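Local coordinates for SnoaL-like domain-containing protein (Kribbella flavida, PDB 4LMI) that is of unknown function but has a SnoaL-like domain of the NTF2 clan and is a putative ketosteroid isomerase, at residues A31-D36 with T49-Y54. Numbering follows the deposited sequence.
Sequences ALLAED and TGRADY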
loop_
_atom_site.group_PDB
_atom_site.type_symbol
_atom_site.label_atom_id
_atom_site.label_comp_id
_atom_site.label_asym_id
_atom_site.label_seq_id
_atom_site.Cartn_x
_atom_site.Cartn_y
_atom_site.Cartn_z
ATOM N N ALA B 31 9.425 -20.641 8.720
ATOM C CA ALA B 31 10.513 -21.068 7.822
ATOM C C ALA B 31 10.753 -20.134 6.633
ATOM O O ALA B 31 11.820 -20.173 6.024
ATOM C CB ALA B 31 10.301 -22.502 7.344
ATOM N N LEU B 32 9.776 -19.298 6.294
ATOM C CA LEU B 32 9.993 -18.326 5.225
ATOM C C LEU B 32 10.469 -16.954 5.717
ATOM O O LEU B 32 10.710 -16.057 4.909
ATOM C CB LEU B 32 8.770 -18.202 4.305
ATOM C CG LEU B 32 7.391 -17.965 4.894
ATOM C CD1 LEU B 32 7.212 -16.498 5.277
ATOM C CD2 LEU B 32 6.328 -18.401 3.893
ATOM N N LEU B 33 10.616 -16.800 7.032
ATOM C CA LEU B 33 11.088 -15.541 7.609
ATOM C C LEU B 33 12.577 -15.604 7.890
ATOM O O LEU B 33 13.070 -16.615 8.391
ATOM C CB LEU B 33 10.363 -15.244 8.920
ATOM C CG LEU B 33 8.836 -15.214 8.928
ATOM C CD1 LEU B 33 8.340 -15.171 10.366
ATOM C CD2 LEU B 33 8.301 -14.041 8.114
ATOM N N ALA B 34 13.288 -14.520 7.583
ATOM C CA ALA B 34 14.692 -14.383 7.980
ATOM C C ALA B 34 14.800 -14.399 9.503
ATOM O O ALA B 34 13.911 -13.898 10.198
ATOM C CB ALA B 34 15.270 -13.089 7.426
ATOM N N GLU B 35 15.882 -14.966 10.033
ATOM C CA GLU B 35 16.060 -14.976 11.486
ATOM C C GLU B 35 15.987 -13.550 12.052
ATOM O O GLU B 35 15.484 -13.348 13.157
ATOM C CB GLU B 35 17.358 -15.684 11.906
ATOM C CG GLU B 35 17.388 -16.032 13.389
ATOM C CD GLU B 35 18.424 -17.079 13.755
ATOM O OE1 GLU B 35 19.516 -17.096 13.147
ATOM O OE2 GLU B 35 18.141 -17.884 14.669
ATOM N N ASP B 36 16.454 -12.571 11.277
ATOM C CA ASP B 36 16.446 -11.173 11.716
ATOM C C ASP B 36 15.368 -10.330 11.035
ATOM O O ASP B 36 15.553 -9.125 10.831
ATOM C CB ASP B 36 17.830 -10.541 11.515
ATOM C CG ASP B 36 18.226 -10.427 10.045
ATOM O OD1 ASP B 36 17.504 -10.947 9.163
ATOM O OD2 ASP B 36 19.274 -9.807 9.772
ATOM N N THR B 49 11.416 -6.981 16.068
ATOM C CA THR B 49 12.655 -7.470 15.456
ATOM C C THR B 49 12.946 -8.917 15.837
ATOM O O THR B 49 12.827 -9.308 17.001
ATOM C CB THR B 49 13.883 -6.607 15.825
ATOM O OG1 THR B 49 14.004 -6.525 17.248
ATOM C CG2 THR B 49 13.768 -5.207 15.243
ATOM N N GLY B 50 13.342 -9.705 14.848
ATOM C CA GLY B 50 13.672 -11.105 15.076
ATOM C C GLY B 50 12.495 -12.018 14.792
ATOM O O GLY B 50 11.336 -11.693 15.099
ATOM N N ARG B 51 12.802 -13.169 14.205
ATOM C CA ARG B 51 11.795 -14.160 13.851
ATOM C C ARG B 51 11.020 -14.663 15.071
ATOM O O ARG B 51 9.805 -14.851 14.994
ATOM C CB ARG B 51 12.446 -15.333 13.117
ATOM C CG ARG B 51 11.473 -16.431 12.711
ATOM C CD ARG B 51 12.110 -17.376 11.715
ATOM N NE ARG B 51 13.204 -18.137 12.300
ATOM C CZ ARG B 51 14.271 -18.557 11.625
ATOM N NH1 ARG B 51 14.410 -18.280 10.331
ATOM N NH2 ARG B 51 15.212 -19.244 12.252
ATOM N N ALA B 52 11.720 -14.872 16.187
ATOM C CA ALA B 52 11.082 -15.410 17.393
ATOM C C ALA B 52 9.953 -14.498 17.889
ATOM O O ALA B 52 8.820 -14.949 18.078
ATOM C CB ALA B 52 12.110 -15.657 18.491
ATOM N N ASP B 53 10.257 -13.217 18.083
ATOM C CA ASP B 53 9.251 -12.263 18.559
ATOM C C ASP B 53 8.123 -12.045 17.560
ATOM O O ASP B 53 6.962 -11.934 17.950
ATOM C CB ASP B 53 9.886 -10.926 18.944
ATOM C CG ASP B 53 10.664 -11.000 20.247
ATOM O OD1 ASP B 53 10.624 -12.047 20.922
ATOM O OD2 ASP B 53 11.323 -10.001 20.594
ATOM N N TYR B 54 8.463 -11.998 16.272
ATOM C CA TYR B 54 7.453 -11.777 15.243
ATOM C C TYR B 54 6.485 -12.957 15.171
ATOM O O TYR B 54 5.273 -12.758 15.068
ATOM C CB TYR B 54 8.082 -11.454 13.882
ATOM C CG TYR B 54 7.055 -11.094 12.823
ATOM C CD1 TYR B 54 6.095 -10.105 13.059
ATOM C CD2 TYR B 54 7.044 -11.740 11.589
ATOM C CE1 TYR B 54 5.145 -9.783 12.098
ATOM C CE2 TYR B 54 6.110 -11.416 10.617
ATOM C CZ TYR B 54 5.166 -10.438 10.875
ATOM O OH TYR B 54 4.238 -10.128 9.907
#
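Arg51 hydrogen-bonds to the 31-36 backbone at two points. Its NH1 donates to Leu33 O at 2.9 Å, and the oxygen lies at the edge of the guanidinium, 7° out of its plane. Its backbone N, in the first turn of helix 51-59, donates to Glu35 O at 2.9 Å from above the carbonyl plane. Gly50, the N-cap residue, adds a CA-H...O contact to that same oxygen. The Arg51 side chain starts with CG anti to the backbone N and bends at chi3 (67°), which turns the guanidinium back to Leu33 O. Glu35 CA lies over one guanidinium face. Glu35 OE2, 4.0 Å from Arg51 NH2, is too far out of plane for a salt bridge; the opposite charges probably attract weakly. Further in, Leu33 CB packs on Arg51 CD at 3.9 Å. Leu33 CD1 meets the edge of the Tyr54 ring at CD2, also at 3.9 Å. Tyr54 OH is hydrogen-bonded to Tyr17 OH of helix 6-22. An alanine in place of Arg51 would probably leave Leu33 O without this donor and Leu33 CB without the packing of Arg51 CD. Backbone acceptors thus tie strand 33-34 and the corner after it to helix 51-59 within the SnoaL-like domain, with Leu33 packing beneath.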